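Local atomic coordinates of cellulose biosynthesis protein BcsG (Salmonella typhimurium LT2, PDB entry 5OLT), a protein that is required for cellulose biosynthesis and is represented here by its extramembrane domain, a zinc-binding member of the alkaline phosphatase family. Residues N65-L69 / L216-H220; L69-V74 / S288-P293; S97-S102 / V264-G268; A106-R111 / E159-G164; D148-F153 / F183-Y189. The contacts are given in a common frame with arbitrary orientation. Residue numbers count along the deposited sequence, not the author numbering.

Contact 1: residues N65-L69 / L216-H220; sequences NICSL and LLPLH. With ZN (zinc ion), chain B.
Main-chain bonding sets the register. Ile66, near the end of strand 60-66, forms a parallel bridge with Leu216, their CA atoms 4.9 Å apart; Leu216 N donates to Asn65 O at 2.9 Å, and Cys67 N to Leu216 O at 2.9 Å. Ser68 takes left-handed helical angles (phi 65°, psi 52°), while Leu217 to His220 make a type I turn closed by His220 N to Leu217 O at 3.0 Å. Water 1 fills the gap between the two chains: it donates to Cys67 O (2.7 Å) and Leu216 O (2.9 Å) and accepts from Leu219 N (2.9 Å).

Apolar contacts lie beside these bonds. Ile66 (mt) and Leu216 (mp) point to the same face of the sheet, with CG1 of Ile66 4.4 Å from CD1 of Leu216. Leu219 (mt) reaches back so that its CD1 is 4.0 Å from both Ile66 CG2 and Leu69 CB.

Cys67, chi1 t, puts its SG 2.3 Å from the zinc ion and 3.7 Å from CD2 of His220, at the edge of that ring; Ser102, Glu266 and His267 complete the protein ligands. Metal ligands gathered at the C-terminal ends of parallel strands of a central sheet are the arrangement seen in the alkaline phosphatase family, to which this zinc site belongs.

Contact 2: residues L69-V74 / S288-P293; sequences LSWSDV and SITNVP
This is a buried, mixed polar and apolar contact between the start of helix 71-76 and the junction where helix 287-290 gives way to strand 291-299 of the central sheet. Ser70 and Val292 come closest, CA to CA 4.1 Å. Ser70 is the N-cap: its OG (chi1 p) accepts from Asp73 N at 3.1 Å, and Asp73 OD2 (chi1 m) accepts from Ser70 N at 2.9 Å, a full capping box. Asn291 leaves helical angles for phi -87°, psi 104°, and its O takes Trp71 N at 3.0 Å. Water 4 accepts from Ser72 N (2.9 Å) and donates to Ser288 O (2.6 Å) and Asn291 O (2.7 Å). Trp71 (chi1 m, chi2 121°) lays its six-membered ring over Pro293, whose CB sits 3.5 Å from the ring centroid in a CH-pi contact. Leu69 CG meets Pro293 CG at 4.0 Å. The N-H groups of Trp71, Ser72 and Asp73 thus find acceptors in Asn291 O, water 4 and Ser70 OG, while the proline offers C-H to one indole face.

Contact 3: residues S97-S102 / V264-G268; sequences SGTSYS and VPEHG. With ZN (zinc ion), chain B.
His267 presents one ring face to the carbonyl of Ser100, whose O is 3.5 Å from His267 CG, and turns its NE2 to the zinc ion. This is the metal centre of an alkaline phosphatase-type fold: ligands come from the loop after strand 259-265 and from Ser102, at the start of helix 102-110, the place where relatives in this family carry their nucleophile. Ser100 and His267 set the register, CA to CA 5.1 Å. His267 (phi 174°, psi 164°) is extended, with chi1 p; its ND1 donates to Gly268 O at 2.7 Å, which orients the imidazole. Glu266 (chi1 m, chi2 t) gives OE1 to the metal, and Asn215 holds its OE2. Ser97, chi1 p, donates from OG to Thr99 O at 2.9 Å and presses its CB to 3.1 Å from Glu266 O. Cys67 is the fourth protein ligand. Around the zinc, Glu266 OE1 stands at 1.9 Å, Ser102 OG (chi1 m) at 2.0 Å, His267 NE2 at 2.1 Å and water 2 at 2.5 Å.

Contact 4: residues A106-R111 / E159-G164; sequences AIRLLR and EVRENG
The last turns of helices 102-110 and 156-162 meet here, closest at Ile107 and Gly164, CA to CA 4.6 Å. Start with the carbonyl of Asn163, which Arg111 takes from the side: NE donates to Asn163 O at 3.1 Å and NH2 to the same Asn163 O at 2.8 Å, the oxygen lying near the guanidinium plane. An extended side chain (chi1 m, chi2 and chi3 t) gives Arg111 that reach. Its NH1 is satisfied elsewhere, by Gln124 O, and water 5 accepts from Asn163 ND2 at 2.8 Å and, weakly, from Arg111 NH2 at 3.0 Å.

Both helix ends keep their own bonds. Leu110 N reaches Ala106 O and Arg111 N reaches Ile107 O, each at 2.9 Å; across the gap, Glu159 O accepts from Asn163 N at 2.9 Å and also from Gly164 N at 3.0 Å. The carboxylate of Glu159 is held by the hydroxyl of Tyr123.

Apolar atoms fill the rest: Ile107 CD1 (mt) to Asn163 CB 3.5 Å, Ala106 CB to Val160 CG2 4.1 Å, Leu110 CD1 (mt) to Val160 CG1 4.1 Å. Gly164 fits because a CB there would clash with Leu110 CD1; Gly164 O lies 3.5 Å from Leu110 CB. Leu109 and Leu110 rest on Phe213 of strand 210-216; helix 102-110 thus lies against the central sheet of an alpha/beta domain, with the end of helix 156-162 packed on it.

Contact 5: residues D148-F153 / F183-Y189; sequences DHNGEF and FDGSPVY
Two aromatic side chains meet at the end of this contact nearer the zinc ion. Phe153 (chi1 t, chi2 80°) offers its face and Phe183 (chi1 p, chi2 -81°) its edge, a T-shaped pair with centroids 4.7 Å apart and planes at 87°; Phe183 also stacks on His220. At the other end the loop after strand 142-147 meets strand 187-189, which pairs with strand 178-181: Tyr189 N donates to Asp148 O at 2.7 Å.

Polar side chains mostly take chi1 p. At the strand end Asp148 (p) turns OD1 to Leu217 N and accepts from His149 ND1 (p) at 3.3 Å. Between the ends, Asn150 (p) makes an Asx turn, OD1 accepting from Glu152 N at 2.9 Å; Asp184, chi1 90°, makes another, OD1 taking Ser186 N at 3.0 Å and Ser186 OG at 2.5 Å. Positive phi at Gly151 and Gly185 shapes both loops.

Water 6 joins Asn150 N to Ser186 OG and Pro187 O; water 7 links Asn150 OD1, Phe153 N and Asp184 OD2. One direct hydrogen bond is thus supplemented by waters 6, 7 and 8 and by the ring pair.

Overall arrangement
Contacts 1, 2 and 3 are buried and gather at one end of the central sheet, by the C-terminal ends of strands 60-66, 210-216, 259-265 and 90-96 and the start of antiparallel strand 291-299. Contacts 1 and 3 share the zinc ion and its water, and are stitched by Ile66 O with Glu266 N; contact 2 shares Leu69 with contact 1 and bonds to contact 3 through Ile289 O and Gly268 N. Contact 4, also buried, carries on along the helix begun by Ser102 and trades metal chemistry for apolar packing and an arginine. Contact 5 is partly exposed, its centre about 21 Å from the centre of the chain, and rich in water.

Contact 1: residues N65-L69 / L216-H220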
# COMPACT_ATOMS: atom_id res chain seq x y z
N ASN A 65 -2.83 -6.10 -2.27
CA ASN A 65 -1.44 -5.71 -2.32
C ASN A 65 -0.82 -6.35 -3.56
O ASN A 65 -0.72 -7.57 -3.65
CB ASN A 65 -0.79 -6.18 -1.00
CG ASN A 65 0.65 -5.78 -0.87
OD1 ASN A 65 1.05 -4.62 -1.12
ND2 ASN A 65 1.46 -6.73 -0.42
N ILE A 66 -0.46 -5.52 -4.53
CA ILE A 66 -0.13 -6.00 -5.88
C ILE A 66 1.36 -5.87 -6.15
O ILE A 66 1.91 -4.77 -6.08
CB ILE A 66 -0.90 -5.19 -6.95
CG1 ILE A 66 -2.42 -5.31 -6.72
CG2 ILE A 66 -0.49 -5.63 -8.37
CD1 ILE A 66 -3.25 -4.36 -7.57
N CYS A 67 2.00 -6.99 -6.46
CA CYS A 67 3.42 -6.97 -6.82
C CYS A 67 3.61 -6.28 -8.18
O CYS A 67 2.82 -6.50 -9.10
CB CYS A 67 3.93 -8.43 -6.86
SG CYS A 67 5.71 -8.63 -7.26
N SER A 68 4.69 -5.49 -8.30
CA SER A 68 5.19 -5.08 -9.63
C SER A 68 4.21 -4.18 -10.41
O SER A 68 3.95 -4.42 -11.59
CB SER A 68 5.62 -6.29 -10.47
OG SER A 68 6.66 -7.00 -9.80
N LEU A 69 3.75 -3.10 -9.75
CA LEU A 69 2.82 -2.14 -10.34
C LEU A 69 3.16 -0.76 -9.79
O LEU A 69 2.83 -0.46 -8.64
CB LEU A 69 1.37 -2.55 -10.00
CG LEU A 69 0.32 -1.55 -10.53
CD1 LEU A 69 0.37 -1.45 -12.04
CD2 LEU A 69 -1.06 -2.03 -10.06
N LEU A 216 -1.04 -10.36 -4.46
CA LEU A 216 -1.21 -10.75 -5.86
C LEU A 216 0.08 -10.66 -6.64
O LEU A 216 0.70 -9.60 -6.69
CB LEU A 216 -2.22 -9.80 -6.58
CG LEU A 216 -3.64 -9.81 -6.09
CD1 LEU A 216 -3.75 -9.03 -4.80
CD2 LEU A 216 -4.55 -9.20 -7.14
N LEU A 217 0.42 -11.74 -7.33
CA LEU A 217 1.65 -11.88 -8.08
C LEU A 217 1.58 -11.86 -9.64
O LEU A 217 2.62 -12.04 -10.27
CB LEU A 217 2.24 -13.27 -7.67
CG LEU A 217 3.74 -13.45 -7.75
CD1 LEU A 217 4.43 -12.50 -6.76
CD2 LEU A 217 4.12 -14.90 -7.46
N PRO A 218 0.40 -11.62 -10.28
CA PRO A 218 0.42 -11.86 -11.74
C PRO A 218 1.35 -10.96 -12.54
O PRO A 218 1.78 -11.35 -13.63
CB PRO A 218 -1.03 -11.65 -12.14
CG PRO A 218 -1.54 -10.66 -11.15
CD PRO A 218 -0.91 -11.10 -9.85
N LEU A 219 1.66 -9.76 -12.02
CA LEU A 219 2.47 -8.82 -12.79
C LEU A 219 3.96 -9.04 -12.57
O LEU A 219 4.77 -8.36 -13.18
CB LEU A 219 2.09 -7.37 -12.43
CG LEU A 219 0.60 -7.09 -12.60
CD1 LEU A 219 0.38 -5.60 -12.31
CD2 LEU A 219 0.04 -7.48 -13.97
N HIS A 220 4.34 -10.02 -11.72
CA HIS A 220 5.77 -10.28 -11.53
C HIS A 220 6.44 -10.75 -12.82
O HIS A 220 5.86 -11.48 -13.60
CB HIS A 220 5.96 -11.33 -10.44
CG HIS A 220 7.39 -11.45 -9.95
ND1 HIS A 220 8.43 -11.98 -10.71
CD2 HIS A 220 7.93 -11.12 -8.76
CE1 HIS A 220 9.53 -12.00 -9.99
NE2 HIS A 220 9.26 -11.49 -8.80
ZN ZN B . 6.81 -7.79 -5.45
O HOH W 1 1.20 -8.67 -9.40
O HOH W 2 8.75 -8.92 -6.53

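Contact 2: residues L69-V74 / S288-P293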
# COMPACT_ATOMS: atom_id res chain seq x y z
N LEU A 69 3.75 -3.10 -9.75
CA LEU A 69 2.82 -2.14 -10.34
C LEU A 69 3.16 -0.76 -9.79
O LEU A 69 2.83 -0.46 -8.64
CB LEU A 69 1.37 -2.55 -10.00
CG LEU A 69 0.32 -1.55 -10.53
CD1 LEU A 69 0.37 -1.45 -12.04
CD2 LEU A 69 -1.06 -2.03 -10.06
N SER A 70 3.74 0.09 -10.64
CA SER A 70 3.93 1.52 -10.31
C SER A 70 3.22 2.40 -11.33
O SER A 70 2.81 1.93 -12.40
CB SER A 70 5.42 1.87 -10.31
OG SER A 70 5.93 1.77 -11.65
N TRP A 71 3.11 3.69 -11.03
CA TRP A 71 2.58 4.60 -12.04
C TRP A 71 3.39 4.58 -13.31
O TRP A 71 2.80 4.66 -14.40
CB TRP A 71 2.47 6.03 -11.53
CG TRP A 71 1.29 6.28 -10.62
CD1 TRP A 71 1.33 6.73 -9.31
CD2 TRP A 71 -0.12 6.19 -10.94
NE1 TRP A 71 0.06 6.91 -8.80
CE2 TRP A 71 -0.85 6.57 -9.77
CE3 TRP A 71 -0.83 5.81 -12.10
CZ2 TRP A 71 -2.27 6.60 -9.74
CZ3 TRP A 71 -2.23 5.78 -12.04
CH2 TRP A 71 -2.93 6.18 -10.88
N SER A 72 4.73 4.51 -13.21
CA SER A 72 5.57 4.43 -14.38
C SER A 72 5.21 3.20 -15.25
O SER A 72 5.20 3.27 -16.48
CB SER A 72 7.02 4.35 -13.95
OG SER A 72 7.85 4.28 -15.07
N ASP A 73 4.93 2.07 -14.59
CA ASP A 73 4.55 0.88 -15.34
C ASP A 73 3.20 1.08 -16.04
O ASP A 73 3.06 0.67 -17.19
CB ASP A 73 4.39 -0.33 -14.43
CG ASP A 73 5.64 -0.71 -13.64
OD1 ASP A 73 6.78 -0.46 -14.09
OD2 ASP A 73 5.43 -1.33 -12.56
N VAL A 74 2.25 1.72 -15.35
CA VAL A 74 0.92 1.97 -15.95
C VAL A 74 1.10 2.86 -17.20
O VAL A 74 0.50 2.57 -18.26
CB VAL A 74 -0.05 2.60 -14.95
CG1 VAL A 74 -1.38 2.90 -15.63
CG2 VAL A 74 -0.25 1.68 -13.76
N SER A 288 10.80 6.16 -9.76
CA SER A 288 9.93 5.53 -10.75
C SER A 288 9.37 4.20 -10.23
O SER A 288 8.18 3.87 -10.44
CB SER A 288 10.76 5.32 -12.01
OG SER A 288 10.04 4.70 -13.03
N ILE A 289 10.22 3.42 -9.57
CA ILE A 289 9.82 2.10 -9.09
C ILE A 289 8.88 2.22 -7.88
O ILE A 289 7.99 1.39 -7.69
CB ILE A 289 11.06 1.24 -8.76
CG1 ILE A 289 11.77 0.91 -10.11
CG2 ILE A 289 10.69 -0.05 -8.06
CD1 ILE A 289 13.19 0.38 -9.96
N THR A 290 9.06 3.23 -7.04
CA THR A 290 8.35 3.26 -5.77
C THR A 290 7.12 4.19 -5.75
O THR A 290 6.37 4.13 -4.79
CB THR A 290 9.28 3.67 -4.62
OG1 THR A 290 9.73 5.01 -4.88
CG2 THR A 290 10.46 2.69 -4.55
N ASN A 291 6.89 4.99 -6.80
CA ASN A 291 5.66 5.82 -6.82
C ASN A 291 4.53 4.97 -7.41
O ASN A 291 4.50 4.72 -8.62
CB ASN A 291 5.91 7.06 -7.65
CG ASN A 291 4.68 7.91 -7.75
OD1 ASN A 291 3.86 7.90 -6.83
ND2 ASN A 291 4.52 8.62 -8.88
N VAL A 292 3.63 4.48 -6.54
CA VAL A 292 2.67 3.45 -6.91
C VAL A 292 1.23 3.93 -6.81
O VAL A 292 0.92 4.79 -5.97
CB VAL A 292 2.87 2.17 -6.06
CG1 VAL A 292 4.27 1.58 -6.24
CG2 VAL A 292 2.59 2.40 -4.56
N PRO A 293 0.33 3.37 -7.65
CA PRO A 293 -1.09 3.78 -7.60
C PRO A 293 -1.87 3.14 -6.48
O PRO A 293 -2.35 2.01 -6.62
CB PRO A 293 -1.62 3.32 -8.97
CG PRO A 293 -0.78 2.12 -9.33
CD PRO A 293 0.63 2.51 -8.83
O HOH W 3 1.15 7.42 -6.21
O HOH W 4 6.06 5.29 -10.77

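Contact 3: residues S97-S102 / V264-G268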
# COMPACT_ATOMS: atom_id res chain seq x y z
N SER A 97 6.09 3.60 -2.01
CA SER A 97 6.04 2.24 -1.44
C SER A 97 7.18 1.95 -0.45
O SER A 97 7.11 0.96 0.28
CB SER A 97 6.06 1.17 -2.53
OG SER A 97 7.32 1.15 -3.15
N GLY A 98 8.20 2.80 -0.41
CA GLY A 98 9.26 2.68 0.59
C GLY A 98 10.34 1.66 0.30
O GLY A 98 11.27 1.57 1.11
N THR A 99 10.21 0.89 -0.79
CA THR A 99 11.14 -0.21 -1.10
C THR A 99 10.84 -0.74 -2.46
O THR A 99 9.76 -0.42 -3.04
CB THR A 99 10.98 -1.34 -0.04
OG1 THR A 99 11.92 -2.38 -0.32
CG2 THR A 99 9.56 -1.91 -0.05
N SER A 100 11.77 -1.50 -3.02
CA SER A 100 11.51 -2.12 -4.32
C SER A 100 11.47 -3.64 -4.27
O SER A 100 11.43 -4.25 -5.36
CB SER A 100 12.45 -1.61 -5.38
OG SER A 100 13.81 -1.83 -5.02
N TYR A 101 11.42 -4.23 -3.07
CA TYR A 101 11.32 -5.69 -2.93
C TYR A 101 10.03 -6.09 -2.25
O TYR A 101 9.49 -5.35 -1.43
CB TYR A 101 12.51 -6.22 -2.12
CG TYR A 101 13.88 -6.09 -2.79
CD1 TYR A 101 14.05 -6.24 -4.17
CD2 TYR A 101 15.01 -5.91 -2.01
CE1 TYR A 101 15.32 -6.16 -4.76
CE2 TYR A 101 16.28 -5.87 -2.57
CZ TYR A 101 16.43 -5.98 -3.94
OH TYR A 101 17.73 -5.92 -4.46
N SER A 102 9.55 -7.30 -2.58
CA SER A 102 8.23 -7.72 -2.14
C SER A 102 8.10 -7.93 -0.64
O SER A 102 7.14 -7.46 -0.02
CB SER A 102 7.85 -9.04 -2.82
OG SER A 102 7.92 -8.92 -4.24
N VAL A 264 -3.09 -1.27 -2.89
CA VAL A 264 -1.78 -0.63 -2.63
C VAL A 264 -0.69 -1.56 -3.15
O VAL A 264 -0.48 -2.67 -2.62
CB VAL A 264 -1.60 -0.30 -1.14
CG1 VAL A 264 -1.99 -1.48 -0.27
CG2 VAL A 264 -0.21 0.27 -0.80
N PRO A 265 -0.07 -1.16 -4.24
CA PRO A 265 1.01 -2.00 -4.79
C PRO A 265 2.22 -2.04 -3.87
O PRO A 265 2.45 -1.13 -3.08
CB PRO A 265 1.38 -1.31 -6.10
CG PRO A 265 0.15 -0.51 -6.44
CD PRO A 265 -0.39 -0.02 -5.13
N GLU A 266 2.96 -3.13 -3.99
CA GLU A 266 4.20 -3.29 -3.21
C GLU A 266 5.31 -2.39 -3.69
O GLU A 266 6.11 -1.88 -2.89
CB GLU A 266 4.75 -4.70 -3.42
CG GLU A 266 3.91 -5.90 -3.00
CD GLU A 266 4.56 -7.17 -3.50
OE1 GLU A 266 5.66 -7.06 -4.10
OE2 GLU A 266 3.99 -8.25 -3.32
N HIS A 267 5.44 -2.27 -5.02
CA HIS A 267 6.59 -1.63 -5.71
C HIS A 267 6.35 -1.87 -7.18
O HIS A 267 5.56 -2.78 -7.55
CB HIS A 267 7.96 -2.32 -5.32
CG HIS A 267 8.00 -3.78 -5.67
ND1 HIS A 267 8.23 -4.23 -6.96
CD2 HIS A 267 7.74 -4.88 -4.92
CE1 HIS A 267 8.08 -5.55 -6.99
NE2 HIS A 267 7.80 -5.98 -5.76
N GLY A 268 7.05 -1.12 -8.01
CA GLY A 268 6.93 -1.29 -9.45
C GLY A 268 7.66 -2.49 -10.02
O GLY A 268 8.53 -3.08 -9.39
ZN ZN B . 6.81 -7.79 -5.45
O HOH W 2 8.75 -8.92 -6.53

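Contact 4: residues A106-R111 / E159-G164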
# COMPACT_ATOMS: atom_id res chain seq x y z
N ALA A 106 5.59 -5.78 1.89
CA ALA A 106 4.47 -6.36 2.63
C ALA A 106 4.60 -6.08 4.13
O ALA A 106 3.62 -5.73 4.79
CB ALA A 106 4.40 -7.85 2.38
N ILE A 107 5.83 -6.18 4.67
CA ILE A 107 6.02 -5.88 6.08
C ILE A 107 5.71 -4.40 6.36
O ILE A 107 5.05 -4.09 7.36
CB ILE A 107 7.48 -6.19 6.51
CG1 ILE A 107 7.80 -7.69 6.29
CG2 ILE A 107 7.65 -5.89 8.00
CD1 ILE A 107 9.30 -7.95 6.35
N ARG A 108 6.14 -3.49 5.48
CA ARG A 108 5.86 -2.07 5.68
C ARG A 108 4.33 -1.83 5.71
O ARG A 108 3.84 -1.08 6.53
CB ARG A 108 6.53 -1.24 4.61
CG ARG A 108 8.04 -1.17 4.78
CD ARG A 108 8.72 -0.30 3.72
NE ARG A 108 10.17 -0.22 3.97
CZ ARG A 108 10.73 0.52 4.94
NH1 ARG A 108 10.00 1.32 5.73
NH2 ARG A 108 12.06 0.44 5.14
N LEU A 109 3.61 -2.45 4.79
CA LEU A 109 2.16 -2.30 4.77
C LEU A 109 1.50 -2.89 6.02
O LEU A 109 0.60 -2.27 6.61
CB LEU A 109 1.61 -3.00 3.51
CG LEU A 109 0.07 -3.05 3.32
CD1 LEU A 109 -0.61 -1.70 3.45
CD2 LEU A 109 -0.20 -3.62 1.95
N LEU A 110 1.97 -4.07 6.45
CA LEU A 110 1.42 -4.69 7.66
C LEU A 110 1.74 -3.87 8.92
O LEU A 110 0.97 -3.90 9.89
CB LEU A 110 1.84 -6.17 7.79
CG LEU A 110 1.25 -7.01 6.65
CD1 LEU A 110 1.97 -8.33 6.55
CD2 LEU A 110 -0.24 -7.24 6.83
N ARG A 111 2.78 -3.04 8.84
CA ARG A 111 3.14 -2.15 9.95
C ARG A 111 2.69 -0.71 9.68
O ARG A 111 3.27 0.25 10.18
CB ARG A 111 4.64 -2.23 10.24
CG ARG A 111 5.09 -3.60 10.73
CD ARG A 111 6.56 -3.58 11.09
NE ARG A 111 6.99 -4.93 11.43
CZ ARG A 111 8.19 -5.20 11.93
NH1 ARG A 111 9.04 -4.20 12.18
NH2 ARG A 111 8.47 -6.48 12.23
N GLU A 159 7.98 -14.35 5.67
CA GLU A 159 8.18 -12.95 6.05
C GLU A 159 6.87 -12.30 6.50
O GLU A 159 6.85 -11.58 7.52
CB GLU A 159 8.85 -12.13 4.92
CG GLU A 159 10.25 -12.61 4.55
CD GLU A 159 11.17 -11.50 4.05
OE1 GLU A 159 10.71 -10.35 3.91
OE2 GLU A 159 12.36 -11.76 3.82
N VAL A 160 5.79 -12.56 5.77
CA VAL A 160 4.47 -12.03 6.15
C VAL A 160 4.06 -12.50 7.56
O VAL A 160 3.52 -11.69 8.35
CB VAL A 160 3.41 -12.43 5.09
CG1 VAL A 160 1.98 -12.27 5.58
CG2 VAL A 160 3.63 -11.64 3.80
N ARG A 161 4.31 -13.78 7.87
CA ARG A 161 4.00 -14.33 9.20
C ARG A 161 4.94 -13.78 10.29
O ARG A 161 4.46 -13.26 11.32
CB ARG A 161 4.06 -15.86 9.18
CG ARG A 161 3.03 -16.48 8.27
CD ARG A 161 2.66 -17.87 8.76
NE ARG A 161 1.39 -18.27 8.16
CZ ARG A 161 1.22 -19.28 7.31
NH1 ARG A 161 2.24 -20.05 6.95
NH2 ARG A 161 -0.00 -19.51 6.83
N GLU A 162 6.25 -13.84 10.04
CA GLU A 162 7.25 -13.58 11.09
C GLU A 162 7.50 -12.12 11.36
O GLU A 162 7.63 -11.70 12.51
CB GLU A 162 8.58 -14.28 10.75
CG GLU A 162 8.49 -15.80 10.78
CD GLU A 162 9.83 -16.49 10.52
OE1 GLU A 162 10.83 -15.82 10.16
OE2 GLU A 162 9.87 -17.73 10.66
N ASN A 163 7.63 -11.34 10.30
CA ASN A 163 7.89 -9.91 10.45
C ASN A 163 6.63 -9.07 10.26
O ASN A 163 6.51 -7.98 10.84
CB ASN A 163 8.95 -9.49 9.44
CG ASN A 163 10.22 -10.28 9.62
OD1 ASN A 163 10.64 -11.06 8.75
ND2 ASN A 163 10.80 -10.12 10.76
N GLY A 164 5.73 -9.53 9.37
CA GLY A 164 4.46 -8.81 9.21
C GLY A 164 3.45 -9.10 10.31
O GLY A 164 2.45 -8.41 10.44
O HOH W 5 10.19 -8.81 13.12

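Contact 5: residues D148-F153 / F183-Y189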
# COMPACT_ATOMS: atom_id res chain seq x y z
N ASP A 148 -2.90 -15.12 -4.38
CA ASP A 148 -3.13 -15.82 -5.64
C ASP A 148 -1.93 -16.71 -5.99
O ASP A 148 -1.77 -17.14 -7.13
CB ASP A 148 -3.52 -14.86 -6.77
CG ASP A 148 -2.44 -13.89 -7.12
OD1 ASP A 148 -1.30 -14.03 -6.68
OD2 ASP A 148 -2.76 -12.92 -7.90
N HIS A 149 -1.09 -17.01 -4.99
CA HIS A 149 0.09 -17.83 -5.19
C HIS A 149 0.43 -18.48 -3.86
O HIS A 149 -0.20 -18.19 -2.84
CB HIS A 149 1.24 -16.96 -5.72
CG HIS A 149 1.71 -15.91 -4.75
ND1 HIS A 149 1.08 -14.70 -4.51
CD2 HIS A 149 2.80 -15.93 -3.94
CE1 HIS A 149 1.77 -14.03 -3.60
NE2 HIS A 149 2.82 -14.75 -3.25
N ASN A 150 1.42 -19.38 -3.85
CA ASN A 150 1.65 -20.12 -2.61
C ASN A 150 2.61 -19.44 -1.65
O ASN A 150 2.82 -19.96 -0.54
CB ASN A 150 2.08 -21.57 -2.92
CG ASN A 150 3.43 -21.65 -3.63
OD1 ASN A 150 4.25 -20.73 -3.54
ND2 ASN A 150 3.69 -22.78 -4.30
N GLY A 151 3.20 -18.30 -2.03
CA GLY A 151 4.09 -17.57 -1.08
C GLY A 151 5.44 -18.21 -0.79
O GLY A 151 6.15 -17.71 0.07
N GLU A 152 5.80 -19.27 -1.51
CA GLU A 152 7.05 -19.97 -1.21
C GLU A 152 8.25 -19.21 -1.69
O GLU A 152 9.24 -19.09 -0.94
CB GLU A 152 7.03 -21.39 -1.77
CG GLU A 152 6.08 -22.30 -1.03
CD GLU A 152 6.00 -23.71 -1.62
OE1 GLU A 152 6.81 -24.08 -2.51
OE2 GLU A 152 5.10 -24.46 -1.18
N PHE A 153 8.16 -18.65 -2.89
CA PHE A 153 9.30 -17.97 -3.47
C PHE A 153 9.76 -16.82 -2.58
O PHE A 153 8.93 -16.06 -2.06
CB PHE A 153 9.01 -17.45 -4.87
CG PHE A 153 10.19 -16.75 -5.46
CD1 PHE A 153 11.24 -17.50 -6.02
CD2 PHE A 153 10.32 -15.35 -5.36
CE1 PHE A 153 12.36 -16.85 -6.54
CE2 PHE A 153 11.45 -14.71 -5.87
CZ PHE A 153 12.47 -15.46 -6.46
N PHE A 183 7.23 -17.44 -12.48
CA PHE A 183 8.66 -17.49 -12.73
C PHE A 183 9.37 -18.63 -11.97
O PHE A 183 10.44 -19.05 -12.39
CB PHE A 183 9.27 -16.12 -12.35
CG PHE A 183 8.93 -15.69 -10.95
CD1 PHE A 183 7.68 -15.10 -10.66
CD2 PHE A 183 9.84 -15.89 -9.91
CE1 PHE A 183 7.36 -14.73 -9.35
CE2 PHE A 183 9.53 -15.51 -8.62
CZ PHE A 183 8.29 -14.93 -8.33
N ASP A 184 8.76 -19.13 -10.88
CA ASP A 184 9.27 -20.32 -10.15
C ASP A 184 8.57 -21.67 -10.50
O ASP A 184 8.88 -22.69 -9.91
CB ASP A 184 9.36 -20.06 -8.60
CG ASP A 184 8.06 -20.43 -7.82
OD1 ASP A 184 6.99 -20.57 -8.44
OD2 ASP A 184 8.12 -20.60 -6.57
N GLY A 185 7.64 -21.64 -11.45
CA GLY A 185 6.90 -22.85 -11.88
C GLY A 185 5.56 -23.13 -11.16
O GLY A 185 4.76 -23.99 -11.58
N SER A 186 5.32 -22.42 -10.07
CA SER A 186 4.12 -22.65 -9.31
C SER A 186 2.97 -21.79 -9.86
O SER A 186 3.17 -20.86 -10.65
CB SER A 186 4.35 -22.41 -7.82
OG SER A 186 4.67 -21.06 -7.60
N PRO A 187 1.74 -22.12 -9.46
CA PRO A 187 0.61 -21.44 -10.06
C PRO A 187 0.39 -20.03 -9.56
O PRO A 187 0.64 -19.71 -8.38
CB PRO A 187 -0.60 -22.29 -9.65
CG PRO A 187 -0.06 -23.60 -9.24
CD PRO A 187 1.32 -23.31 -8.69
N VAL A 188 -0.09 -19.18 -10.46
CA VAL A 188 -0.73 -17.93 -10.05
C VAL A 188 -2.21 -18.11 -10.37
O VAL A 188 -2.58 -18.29 -11.56
CB VAL A 188 -0.14 -16.71 -10.78
CG1 VAL A 188 -0.80 -15.45 -10.20
CG2 VAL A 188 1.38 -16.67 -10.60
N TYR A 189 -3.04 -18.14 -9.34
CA TYR A 189 -4.45 -18.40 -9.53
C TYR A 189 -5.17 -17.18 -10.09
O TYR A 189 -4.74 -16.03 -9.87
CB TYR A 189 -5.09 -18.79 -8.19
CG TYR A 189 -4.44 -20.03 -7.65
CD1 TYR A 189 -4.62 -21.25 -8.31
CD2 TYR A 189 -3.64 -19.98 -6.50
CE1 TYR A 189 -3.99 -22.40 -7.85
CE2 TYR A 189 -3.01 -21.15 -6.03
CZ TYR A 189 -3.20 -22.34 -6.71
OH TYR A 189 -2.60 -23.48 -6.21
O HOH W 6 2.44 -20.14 -6.40
O HOH W 7 6.25 -19.51 -4.87
O HOH W 8 6.70 -23.11 -5.17